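Local coordinates for protein putative fructosamine-3-kinase (Thermobifida fusca YX, PDB 3F7W) that probably acts as a kinase of the fructosamine kinase family, transferring phosphate to the sugar part of glycated amines, at residues S74-Q78 and A207-D211; I191-W196 and A221-L226; L170-V174 and A282-L286; W196-W202 and L226-P232. One frame throughout, in Å; residues are numbered along the deposited sequence. Where two conformers were deposited one is given.

How the contacts relate
Contact 1 comes first along the chain, closing a long loop from residues 74-78, just before strand 79-83 of the five-stranded sheet, to 207-211, the end of the second hairpin strand and the residues after it. Contact 3 closes a loop from 170-174 to 282-286, near the C terminus, and so pairs two outer helices. Its loop encloses contacts 2 and 4, while contact 1 crosses all three others. Contacts 2 and 4 cross each other, share W196 and L226, and lay consecutive pieces of chain 191-202 along helix 219-229 and the turn after it. Contacts 1, 2 and 4 touch around H192, N199 and I210; contact 3 stands apart, about 33 Å from contact 1 between centres.

Contact 1 (S74-Q78 and A207-D211); sequences SPVPQ and AVVID. With EDO (1,2-ethanediol), chain H.
P75 meets the strand of V208 and V209 through a backbone bond that closes the tight half of this contact. V209 N donates to P75 O at 2.8 Å (162°), and V208 CA points a C-H at the same oxygen from 3.1 Å. The P75 ring lies beside the V209 side chain, with P75 CB 3.1 Å from A207 O. With V209 CG1 anti to the carbonyl carbon (chi1 -58°), CG2 falls between backbone N and carbonyl carbon and meets V76 CG2, 4.1 Å away. P77 adds its ring from the other end: P77 CG reaches V208 CG1 at 3.8 Å and P77 CD lies 3.1 Å from V209 O, a buried oxygen with no hydrogen-bond partner in the model. On the S74 side, V76 N donates to S74 OG in an ST turn. The loose side begins at Q78, whose extended, exposed chain meets a 1,2-ethanediol, probably from the crystallisation liquor, by a weak bond of 3.2 Å from EDO O1 to Q78 OE1. Just beyond I210 lies D211, salt-bridged to K45, a pairing consistent with the lysine and DFG-type aspartate of kinase-like folds. V76 and P77 pack on helix 57-68, P75, A207 and V209 on helix 99-114, and V208 pairs with L201 of strand 200-203, so the contact sits where the two lobes join.

Contact 2 (I191-W196 and A221-L226); sequences IHGDLW and ADLAML
The HGDLW run of 192-196 opens what corresponds to the catalytic loop of kinase-like folds, and D222 of helix 219-229 holds its backbone, as an aspartate of the equivalent helix does in protein kinases. Both carboxylate oxygens of D222 use syn lone pairs: OD2 takes H192 N at 2.8 Å and OD1 takes G193 N at 3.0 Å, nearly straight (171°). Water 1 donates to D222 OD1 at 2.8 Å and accepts from L195 N, adding a third grip on the loop. Inside it, D194 N donates to H192 ND1, while H192 NE2 is bonded to I210 O, so both ring nitrogens fix the imidazole, with L195 CD1 over one face. L195 is the centre of an inverse gamma turn. L195 CG, anti to its own N (chi1 -163°), meets L226 CD2 at 3.9 Å, and L195 O faces CG of selenomethionine M225 at 3.1 Å. I191 CD1 rests on A221 CB, 3.8 Å away, and W196 CB runs alongside M225. H113 of helix 99-114 also bonds D222 OD2, L195 and L226 lean on L109 of that helix, and M225 packs against helix 251-270.

Contact 3 (L170-V174 and A282-L286); sequences LVEKV and ARAAL
L170 and L286 are the large bumps of this helix pair, and A282 is the small one set between the residues of the other helix. Helices 165-176 and 275-286 run in broadly the same direction, inclined by 30°, with their axes 9.2 Å apart over the short segments. The A282 methyl enters a hollow walled by L170, V171 and V174. L170 CG touches A282 CB at 3.7 Å, with CD2 of the same leucine equally near, while V171 CG2 and V174 CG2 close the other sides more loosely. With its CG anti to the backbone N (chi1 166°), L170 spreads both methyls over the second helix, L170 CD2 toward R283 CG at 4.0 Å and CD1 toward L286 CD1.

In return L286 fills the gap beside V174. L286 CG lies 3.8 Å from V174 CG2, L286 CD1 lies 3.8 Å from K173 CB, and CD2 drops toward the backbone of K173 and V174. A chi1 of -94°, well off a staggered value, accompanies this fit. V174 itself is a bump among A282, A285 and L286: V174 CG2 faces A282 O at 3.7 Å and V174 CG1 reaches A285 CB at 4.3 Å. Beyond the pair, V171 packs on I150 and L154 of helix 141-159, and V174 on L257 and L260 of helix 251-270. K173 contributes CB and CD, and R283 its CG, with L170 CD2 also lying obliquely by the guanidinium, all at the exposed margin. With no hydrogen bond or salt bridge across it, the contact rests on shape fit and on burial of aliphatic carbon.

Contact 4 (W196-W202 and L226-P232); sequences WNGNVLW and LALFGLP
W202 presents the edge of its indole to L231, whose CG lies near the ring plane and 4.0 Å from W202 CZ2. V200 CG1 sits over one face of the same ring, toward its rim. P232 comes to the benzo end obliquely, P232 O lying 3.4 Å from W202 CZ2, and its CG and CD lie near the indole nitrogen. The other indole, W196, has G198 N over one face, while W196 CB approaches the F229 ring obliquely, 4.0 Å from F229 CD2. The third flat group is the amide of N197. Its CG stands between backbone N and carbonyl carbon (chi1 59°), which turns ND2 toward the turn after the helix. There N197 ND2 donates to G230 O at 3.1 Å (149°), from above the carbonyl plane and 38° out of it. Water 2 lies between N197 N and G230 O, taking a weak bond from N197 N. Next to this polar patch L231 CD1 is wedged against N197 CB at 3.8 Å and V200 CB at 4.1 Å, and the V200 and L226 side chains cross at about a right angle, meeting at V200 CG2 and L226 CD2. G230, with positive phi, turns the chain out of helix 219-229. Helix 99-114 receives W202 on A101 and A102 and V200 on F105, L231 packs on V237 of helix 234-244, and F229 meets the H266 ring of helix 251-270.

Contact 1 (S74-Q78 and A207-D211)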
loop_
_atom_site.group_PDB
_atom_site.type_symbol
_atom_site.label_atom_id
_atom_site.label_comp_id
_atom_site.label_asym_id
_atom_site.label_seq_id
_atom_site.Cartn_x
_atom_site.Cartn_y
_atom_site.Cartn_z
ATOM N N SER A 74 11.775 -6.993 -9.073
ATOM C CA SER A 74 10.802 -6.699 -8.040
ATOM C C SER A 74 11.356 -5.723 -7.003
ATOM O O SER A 74 12.470 -5.933 -6.462
ATOM C CB SER A 74 10.386 -7.959 -7.271
ATOM O OG SER A 74 9.494 -7.601 -6.221
ATOM N N PRO A 75 10.582 -4.682 -6.675
ATOM C CA PRO A 75 10.983 -3.781 -5.589
ATOM C C PRO A 75 10.482 -4.252 -4.206
ATOM O O PRO A 75 10.604 -3.520 -3.251
ATOM C CB PRO A 75 10.292 -2.460 -5.975
ATOM C CG PRO A 75 9.074 -2.902 -6.643
ATOM C CD PRO A 75 9.325 -4.244 -7.298
ATOM N N VAL A 76 9.961 -5.474 -4.101
ATOM C CA VAL A 76 9.320 -5.969 -2.877
ATOM C C VAL A 76 10.346 -6.741 -2.052
ATOM O O VAL A 76 11.009 -7.638 -2.582
ATOM C CB VAL A 76 8.142 -6.935 -3.241
ATOM C CG1 VAL A 76 7.421 -7.425 -1.981
ATOM C CG2 VAL A 76 7.168 -6.243 -4.184
ATOM N N PRO A 77 10.437 -6.470 -0.745
ATOM C CA PRO A 77 11.361 -7.296 0.086
ATOM C C PRO A 77 10.938 -8.757 0.178
ATOM O O PRO A 77 9.734 -9.074 0.211
ATOM C CB PRO A 77 11.257 -6.678 1.470
ATOM C CG PRO A 77 10.525 -5.459 1.321
ATOM C CD PRO A 77 9.699 -5.513 0.079
ATOM N N GLN A 78 11.937 -9.638 0.277
ATOM C CA GLN A 78 11.720 -11.047 0.510
ATOM C C GLN A 78 11.403 -11.299 1.990
ATOM O O GLN A 78 11.978 -10.676 2.866
ATOM C CB GLN A 78 12.982 -11.828 0.139
ATOM C CG GLN A 78 13.479 -11.639 -1.288
ATOM C CD GLN A 78 14.717 -12.474 -1.549
ATOM O OE1 GLN A 78 15.389 -12.894 -0.604
ATOM N NE2 GLN A 78 15.026 -12.722 -2.817
ATOM N N ALA A 207 14.226 1.385 -6.166
ATOM C CA ALA A 207 13.679 1.558 -4.820
ATOM C C ALA A 207 13.001 0.274 -4.349
ATOM O O ALA A 207 12.660 -0.609 -5.148
ATOM C CB ALA A 207 12.704 2.726 -4.768
ATOM N N VAL A 208 12.826 0.187 -3.049
ATOM C CA VAL A 208 12.109 -0.910 -2.407
ATOM C C VAL A 208 10.800 -0.369 -1.797
ATOM O O VAL A 208 10.771 0.713 -1.184
ATOM C CB VAL A 208 12.983 -1.580 -1.316
ATOM C CG1 VAL A 208 12.191 -2.582 -0.474
ATOM C CG2 VAL A 208 14.229 -2.229 -1.974
ATOM N N VAL A 209 9.728 -1.138 -1.971
ATOM C CA VAL A 209 8.396 -0.748 -1.495
ATOM C C VAL A 209 8.064 -1.585 -0.276
ATOM O O VAL A 209 8.261 -2.802 -0.274
ATOM C CB VAL A 209 7.299 -0.862 -2.604
ATOM C CG1 VAL A 209 7.679 0.002 -3.809
ATOM C CG2 VAL A 209 7.058 -2.319 -3.044
ATOM N N ILE A 210 7.583 -0.924 0.770
ATOM C CA ILE A 210 7.340 -1.598 2.061
ATOM C C ILE A 210 5.904 -1.372 2.518
ATOM O O ILE A 210 5.170 -0.526 1.953
ATOM C CB ILE A 210 8.341 -1.147 3.144
ATOM C CG1 ILE A 210 8.253 0.367 3.369
ATOM C CG2 ILE A 210 9.776 -1.612 2.827
ATOM C CD1 ILE A 210 8.873 0.865 4.698
ATOM N N ASP A 211 5.482 -2.149 3.516
ATOM C CA ASP A 211 4.194 -1.979 4.134
ATOM C C ASP A 211 3.005 -2.037 3.136
ATOM O O ASP A 211 2.115 -1.195 3.161
ATOM C CB ASP A 211 4.189 -0.685 4.945
ATOM C CG ASP A 211 5.271 -0.656 6.027
ATOM O OD1 ASP A 211 5.720 -1.730 6.512
ATOM O OD2 ASP A 211 5.658 0.464 6.370
HETATM C C1 EDO H . 17.884 -11.215 0.565
HETATM O O1 EDO H . 18.122 -11.285 -0.840
HETATM C C2 EDO H . 18.931 -12.042 1.282
HETATM O O2 EDO H . 19.204 -11.413 2.541
#

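Contact 2 (I191-W196 and A221-L226)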
loop_
_atom_site.group_PDB
_atom_site.type_symbol
_atom_site.label_atom_id
_atom_site.label_comp_id
_atom_site.label_asym_id
_atom_site.label_seq_id
_atom_site.Cartn_x
_atom_site.Cartn_y
_atom_site.Cartn_z
ATOM N N ILE A 191 -1.275 -4.369 -7.353
ATOM C CA ILE A 191 -0.907 -3.084 -6.757
ATOM C C ILE A 191 -0.462 -3.201 -5.319
ATOM O O ILE A 191 -0.924 -4.085 -4.562
ATOM C CB ILE A 191 -2.031 -1.987 -6.913
ATOM C CG1 ILE A 191 -3.248 -2.218 -6.006
ATOM C CG2 ILE A 191 -2.401 -1.853 -8.412
ATOM C CD1 ILE A 191 -4.194 -0.946 -5.876
ATOM N N HIS A 192 0.423 -2.280 -4.947
ATOM C CA HIS A 192 0.932 -2.161 -3.590
ATOM C C HIS A 192 -0.206 -1.796 -2.583
ATOM O O HIS A 192 -0.303 -2.375 -1.500
ATOM C CB HIS A 192 2.071 -1.137 -3.580
ATOM C CG HIS A 192 2.648 -0.881 -2.230
ATOM N ND1 HIS A 192 2.052 -0.027 -1.328
ATOM C CD2 HIS A 192 3.779 -1.335 -1.637
ATOM C CE1 HIS A 192 2.783 0.014 -0.224
ATOM N NE2 HIS A 192 3.836 -0.771 -0.387
ATOM N N GLY A 193 -1.024 -0.815 -2.938
ATOM C CA GLY A 193 -2.211 -0.438 -2.174
ATOM C C GLY A 193 -2.041 0.666 -1.143
ATOM O O GLY A 193 -3.033 1.169 -0.629
ATOM N N ASP A 194 -0.803 1.019 -0.815
ATOM C CA ASP A 194 -0.490 2.125 0.094
ATOM C C ASP A 194 0.836 2.792 -0.281
ATOM O O ASP A 194 1.735 3.011 0.572
ATOM C CB ASP A 194 -0.463 1.625 1.538
ATOM C CG ASP A 194 -0.547 2.752 2.562
ATOM O OD1 ASP A 194 -1.110 3.836 2.268
ATOM O OD2 ASP A 194 -0.045 2.530 3.681
ATOM N N LEU A 195 0.970 3.136 -1.569
ATOM C CA LEU A 195 2.245 3.554 -2.106
ATOM C C LEU A 195 2.432 5.059 -2.037
ATOM O O LEU A 195 2.421 5.759 -3.054
ATOM C CB LEU A 195 2.419 3.041 -3.548
ATOM C CG LEU A 195 3.849 3.047 -4.094
ATOM C CD1 LEU A 195 4.707 2.051 -3.298
ATOM C CD2 LEU A 195 3.862 2.778 -5.648
ATOM N N TRP A 196 2.638 5.557 -0.832
ATOM C CA TRP A 196 3.066 6.959 -0.626
ATOM C C TRP A 196 4.562 6.972 -0.308
ATOM O O TRP A 196 5.172 5.906 -0.098
ATOM C CB TRP A 196 2.216 7.655 0.454
ATOM C CG TRP A 196 2.456 7.117 1.829
ATOM C CD1 TRP A 196 2.006 5.954 2.338
ATOM C CD2 TRP A 196 3.243 7.737 2.848
ATOM N NE1 TRP A 196 2.452 5.803 3.643
ATOM C CE2 TRP A 196 3.212 6.893 3.974
ATOM C CE3 TRP A 196 3.937 8.947 2.928
ATOM C CZ2 TRP A 196 3.894 7.199 5.153
ATOM C CZ3 TRP A 196 4.606 9.251 4.097
ATOM C CH2 TRP A 196 4.569 8.390 5.198
ATOM N N ALA A 221 -4.123 3.676 -9.134
ATOM C CA ALA A 221 -4.176 3.888 -7.691
ATOM C C ALA A 221 -2.792 4.143 -7.124
ATOM O O ALA A 221 -2.581 5.103 -6.387
ATOM C CB ALA A 221 -4.846 2.682 -6.964
ATOM N N ASP A 222 -1.839 3.285 -7.460
ATOM C CA ASP A 222 -0.489 3.404 -6.870
ATOM C C ASP A 222 0.182 4.702 -7.309
ATOM O O ASP A 222 0.788 5.412 -6.514
ATOM C CB ASP A 222 0.396 2.200 -7.264
ATOM C CG ASP A 222 0.187 0.945 -6.358
ATOM O OD1 ASP A 222 -0.548 0.979 -5.344
ATOM O OD2 ASP A 222 0.791 -0.103 -6.697
ATOM N N LEU A 223 0.063 5.017 -8.594
ATOM C CA LEU A 223 0.654 6.243 -9.130
ATOM C C LEU A 223 -0.022 7.485 -8.555
ATOM O O LEU A 223 0.627 8.505 -8.350
ATOM C CB LEU A 223 0.605 6.239 -10.658
ATOM C CG LEU A 223 1.795 5.563 -11.368
ATOM C CD1 LEU A 223 2.211 4.300 -10.657
ATOM C CD2 LEU A 223 1.453 5.286 -12.817
ATOM N N ALA A 224 -1.322 7.395 -8.293
ATOM C CA ALA A 224 -2.057 8.512 -7.700
ATOM C C ALA A 224 -1.634 8.705 -6.234
ATOM O O ALA A 224 -1.615 9.822 -5.748
ATOM C CB ALA A 224 -3.563 8.296 -7.798
HETATM N N MSE A 225 -1.292 7.619 -5.549
HETATM C CA MSE A 225 -0.823 7.709 -4.166
HETATM C C MSE A 225 0.559 8.342 -4.115
HETATM O O MSE A 225 0.849 9.123 -3.204
HETATM C CB MSE A 225 -0.820 6.337 -3.473
HETATM C CG MSE A 225 -0.491 6.365 -2.025
HETATM SE SE MSE A 225 -1.890 7.363 -1.049
HETATM C CE MSE A 225 -1.693 6.609 0.787
ATOM N N LEU A 226 1.415 7.999 -5.076
ATOM C CA LEU A 226 2.728 8.674 -5.188
ATOM C C LEU A 226 2.541 10.185 -5.353
ATOM O O LEU A 226 3.240 10.992 -4.735
ATOM C CB LEU A 226 3.552 8.093 -6.338
ATOM C CG LEU A 226 4.070 6.666 -6.122
ATOM C CD1 LEU A 226 4.699 6.170 -7.448
ATOM C CD2 LEU A 226 5.067 6.626 -4.924
HETATM O O HOH W 1 -1.275 2.775 -3.362
#

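Contact 3 (L170-V174 and A282-L286)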
loop_
_atom_site.group_PDB
_atom_site.type_symbol
_atom_site.label_atom_id
_atom_site.label_comp_id
_atom_site.label_asym_id
_atom_site.label_seq_id
_atom_site.Cartn_x
_atom_site.Cartn_y
_atom_site.Cartn_z
ATOM N N LEU A 170 -21.510 14.798 -1.277
ATOM C CA LEU A 170 -20.503 15.143 -2.287
ATOM C C LEU A 170 -19.776 13.898 -2.790
ATOM O O LEU A 170 -19.616 13.703 -4.003
ATOM C CB LEU A 170 -19.493 16.166 -1.736
ATOM C CG LEU A 170 -18.214 16.368 -2.560
ATOM C CD1 LEU A 170 -18.538 16.778 -4.020
ATOM C CD2 LEU A 170 -17.264 17.364 -1.885
ATOM N N VAL A 171 -19.339 13.033 -1.877
ATOM C CA VAL A 171 -18.655 11.811 -2.310
ATOM C C VAL A 171 -19.640 10.893 -3.048
ATOM O O VAL A 171 -19.272 10.217 -4.010
ATOM C CB VAL A 171 -17.941 11.073 -1.140
ATOM C CG1 VAL A 171 -17.357 9.713 -1.619
ATOM C CG2 VAL A 171 -16.850 11.961 -0.565
ATOM N N GLU A 172 -20.888 10.883 -2.615
ATOM C CA GLU A 172 -21.907 10.060 -3.280
ATOM C C GLU A 172 -22.198 10.519 -4.716
ATOM O O GLU A 172 -22.533 9.697 -5.558
ATOM C CB GLU A 172 -23.192 10.032 -2.452
ATOM C CG GLU A 172 -23.054 9.161 -1.224
ATOM C CD GLU A 172 -24.273 9.160 -0.327
ATOM O OE1 GLU A 172 -25.007 10.167 -0.292
ATOM O OE2 GLU A 172 -24.474 8.142 0.372
ATOM N N LYS A 173 -22.072 11.823 -4.981
ATOM C CA LYS A 173 -22.143 12.355 -6.355
ATOM C C LYS A 173 -21.078 11.752 -7.265
ATOM O O LYS A 173 -21.359 11.398 -8.417
ATOM C CB LYS A 173 -21.998 13.881 -6.365
ATOM C CG LYS A 173 -23.248 14.603 -5.996
ATOM C CD LYS A 173 -23.085 16.119 -6.063
ATOM C CE LYS A 173 -24.453 16.806 -6.040
ATOM N NZ LYS A 173 -24.425 18.009 -5.183
ATOM N N VAL A 174 -19.853 11.611 -6.750
ATOM C CA VAL A 174 -18.793 11.015 -7.526
ATOM C C VAL A 174 -19.148 9.572 -7.861
ATOM O O VAL A 174 -19.000 9.149 -9.006
ATOM C CB VAL A 174 -17.434 11.060 -6.774
ATOM C CG1 VAL A 174 -16.340 10.356 -7.594
ATOM C CG2 VAL A 174 -17.044 12.510 -6.470
ATOM N N ALA A 282 -12.699 15.382 -4.093
ATOM C CA ALA A 282 -14.016 14.966 -4.557
ATOM C C ALA A 282 -14.561 15.977 -5.560
ATOM O O ALA A 282 -15.014 15.606 -6.639
ATOM C CB ALA A 282 -14.978 14.822 -3.373
ATOM N N ARG A 283 -14.509 17.265 -5.212
ATOM C CA ARG A 283 -14.915 18.305 -6.160
ATOM C C ARG A 283 -14.151 18.239 -7.482
ATOM O O ARG A 283 -14.740 18.368 -8.559
ATOM C CB ARG A 283 -14.747 19.686 -5.534
ATOM C CG ARG A 283 -15.839 19.975 -4.558
ATOM C CD ARG A 283 -15.582 21.204 -3.751
ATOM N NE ARG A 283 -16.789 21.513 -3.000
ATOM C CZ ARG A 283 -16.818 22.215 -1.872
ATOM N NH1 ARG A 283 -15.700 22.719 -1.346
ATOM N NH2 ARG A 283 -17.983 22.422 -1.268
ATOM N N ALA A 284 -12.841 18.037 -7.380
ATOM C CA ALA A 284 -11.978 17.927 -8.550
ATOM C C ALA A 284 -12.322 16.703 -9.413
ATOM O O ALA A 284 -12.384 16.800 -10.641
ATOM C CB ALA A 284 -10.497 17.907 -8.122
ATOM N N ALA A 285 -12.523 15.554 -8.772
ATOM C CA ALA A 285 -12.979 14.353 -9.469
ATOM C C ALA A 285 -14.281 14.613 -10.242
ATOM O O ALA A 285 -14.443 14.190 -11.395
ATOM C CB ALA A 285 -13.169 13.197 -8.478
ATOM N N LEU A 286 -15.222 15.298 -9.608
ATOM C CA LEU A 286 -16.522 15.543 -10.258
ATOM C C LEU A 286 -16.400 16.343 -11.542
ATOM O O LEU A 286 -17.155 16.126 -12.486
ATOM C CB LEU A 286 -17.488 16.263 -9.325
ATOM C CG LEU A 286 -18.449 15.406 -8.515
ATOM C CD1 LEU A 286 -19.514 16.324 -7.898
ATOM C CD2 LEU A 286 -19.095 14.335 -9.381
#

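Contact 4 (W196-W202 and L226-P232)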
loop_
_atom_site.group_PDB
_atom_site.type_symbol
_atom_site.label_atom_id
_atom_site.label_comp_id
_atom_site.label_asym_id
_atom_site.label_seq_id
_atom_site.Cartn_x
_atom_site.Cartn_y
_atom_site.Cartn_z
ATOM N N TRP A 196 2.638 5.557 -0.832
ATOM C CA TRP A 196 3.066 6.959 -0.626
ATOM C C TRP A 196 4.562 6.972 -0.308
ATOM O O TRP A 196 5.172 5.906 -0.098
ATOM C CB TRP A 196 2.216 7.655 0.454
ATOM C CG TRP A 196 2.456 7.117 1.829
ATOM C CD1 TRP A 196 2.006 5.954 2.338
ATOM C CD2 TRP A 196 3.243 7.737 2.848
ATOM N NE1 TRP A 196 2.452 5.803 3.643
ATOM C CE2 TRP A 196 3.212 6.893 3.974
ATOM C CE3 TRP A 196 3.937 8.947 2.928
ATOM C CZ2 TRP A 196 3.894 7.199 5.153
ATOM C CZ3 TRP A 196 4.606 9.251 4.097
ATOM C CH2 TRP A 196 4.569 8.390 5.198
ATOM N N ASN A 197 5.160 8.169 -0.283
ATOM C CA ASN A 197 6.626 8.297 -0.285
ATOM C C ASN A 197 7.331 7.584 0.887
ATOM O O ASN A 197 8.446 7.082 0.733
ATOM C CB ASN A 197 7.074 9.777 -0.355
ATOM C CG ASN A 197 6.551 10.601 0.812
ATOM O OD1 ASN A 197 7.064 10.491 1.938
ATOM N ND2 ASN A 197 5.540 11.419 0.566
ATOM N N GLY A 198 6.647 7.494 2.019
ATOM C CA GLY A 198 7.203 6.860 3.214
ATOM C C GLY A 198 7.282 5.345 3.095
ATOM O O GLY A 198 7.946 4.692 3.895
ATOM N N ASN A 199 6.607 4.793 2.102
ATOM C CA ASN A 199 6.676 3.355 1.816
ATOM C C ASN A 199 7.571 3.034 0.619
ATOM O O ASN A 199 7.546 1.924 0.104
ATOM C CB ASN A 199 5.258 2.791 1.648
ATOM C CG ASN A 199 4.529 2.613 2.972
ATOM O OD1 ASN A 199 5.162 2.504 4.039
ATOM N ND2 ASN A 199 3.178 2.609 2.918
ATOM N N VAL A 200 8.321 4.032 0.170
ATOM C CA VAL A 200 9.347 3.914 -0.880
ATOM C C VAL A 200 10.707 4.182 -0.244
ATOM O O VAL A 200 10.988 5.290 0.256
ATOM C CB VAL A 200 9.057 4.878 -2.061
ATOM C CG1 VAL A 200 10.111 4.750 -3.174
ATOM C CG2 VAL A 200 7.638 4.604 -2.585
ATOM N N LEU A 201 11.527 3.144 -0.218
ATOM C CA LEU A 201 12.879 3.215 0.311
ATOM C C LEU A 201 13.856 3.217 -0.851
ATOM O O LEU A 201 14.019 2.220 -1.564
ATOM C CB LEU A 201 13.175 2.036 1.231
ATOM C CG LEU A 201 12.231 1.865 2.424
ATOM C CD1 LEU A 201 12.793 0.812 3.359
ATOM C CD2 LEU A 201 12.014 3.171 3.156
ATOM N N TRP A 202 14.486 4.359 -1.047
ATOM C CA TRP A 202 15.373 4.542 -2.181
ATOM C C TRP A 202 16.674 3.738 -2.032
ATOM O O TRP A 202 17.212 3.557 -0.917
ATOM C CB TRP A 202 15.636 6.028 -2.401
ATOM C CG TRP A 202 14.426 6.757 -2.835
ATOM C CD1 TRP A 202 13.456 7.283 -2.038
ATOM C CD2 TRP A 202 14.040 7.036 -4.177
ATOM N NE1 TRP A 202 12.488 7.886 -2.807
ATOM C CE2 TRP A 202 12.824 7.746 -4.125
ATOM C CE3 TRP A 202 14.611 6.762 -5.420
ATOM C CZ2 TRP A 202 12.163 8.186 -5.266
ATOM C CZ3 TRP A 202 13.948 7.200 -6.566
ATOM C CH2 TRP A 202 12.737 7.910 -6.475
ATOM N N LEU A 226 1.415 7.999 -5.076
ATOM C CA LEU A 226 2.728 8.674 -5.188
ATOM C C LEU A 226 2.541 10.185 -5.353
ATOM O O LEU A 226 3.240 10.992 -4.735
ATOM C CB LEU A 226 3.552 8.093 -6.338
ATOM C CG LEU A 226 4.070 6.666 -6.122
ATOM C CD1 LEU A 226 4.699 6.170 -7.448
ATOM C CD2 LEU A 226 5.067 6.626 -4.924
ATOM N N ALA A 227 1.552 10.569 -6.153
ATOM C CA ALA A 227 1.262 11.948 -6.399
ATOM C C ALA A 227 0.643 12.629 -5.169
ATOM O O ALA A 227 0.978 13.757 -4.880
ATOM C CB ALA A 227 0.335 12.092 -7.654
ATOM N N LEU A 228 -0.238 11.938 -4.452
ATOM C CA LEU A 228 -1.006 12.568 -3.386
ATOM C C LEU A 228 -0.109 13.231 -2.331
ATOM O O LEU A 228 -0.326 14.384 -1.958
ATOM C CB LEU A 228 -1.927 11.556 -2.752
ATOM C CG LEU A 228 -2.858 12.020 -1.622
ATOM C CD1 LEU A 228 -3.695 13.176 -2.078
ATOM C CD2 LEU A 228 -3.761 10.872 -1.194
ATOM N N PHE A 229 0.875 12.500 -1.825
ATOM C CA PHE A 229 1.804 13.060 -0.826
ATOM C C PHE A 229 3.168 13.376 -1.429
ATOM O O PHE A 229 4.097 13.802 -0.736
ATOM C CB PHE A 229 1.917 12.134 0.377
ATOM C CG PHE A 229 0.596 11.912 1.045
ATOM C CD1 PHE A 229 0.112 12.824 1.961
ATOM C CD2 PHE A 229 -0.190 10.827 0.693
ATOM C CE1 PHE A 229 -1.141 12.647 2.531
ATOM C CE2 PHE A 229 -1.432 10.632 1.269
ATOM C CZ PHE A 229 -1.902 11.571 2.193
ATOM N N GLY A 230 3.267 13.207 -2.737
ATOM C CA GLY A 230 4.466 13.595 -3.477
ATOM C C GLY A 230 5.540 12.521 -3.366
ATOM O O GLY A 230 5.464 11.636 -2.514
ATOM N N LEU A 231 6.549 12.626 -4.231
ATOM C CA LEU A 231 7.664 11.683 -4.255
ATOM C C LEU A 231 8.839 12.375 -4.889
ATOM O O LEU A 231 8.649 13.091 -5.871
ATOM C CB LEU A 231 7.326 10.474 -5.119
ATOM C CG LEU A 231 8.330 9.312 -5.111
ATOM C CD1 LEU A 231 8.213 8.501 -3.801
ATOM C CD2 LEU A 231 8.164 8.422 -6.357
ATOM N N PRO A 232 10.053 12.139 -4.370
ATOM C CA PRO A 232 11.220 12.648 -5.090
ATOM C C PRO A 232 11.217 12.140 -6.509
ATOM O O PRO A 232 10.936 10.957 -6.733
ATOM C CB PRO A 232 12.392 12.082 -4.289
ATOM C CG PRO A 232 11.813 11.915 -2.870
ATOM C CD PRO A 232 10.423 11.419 -3.136
HETATM O O HOH W 2 3.330 9.932 -1.873
#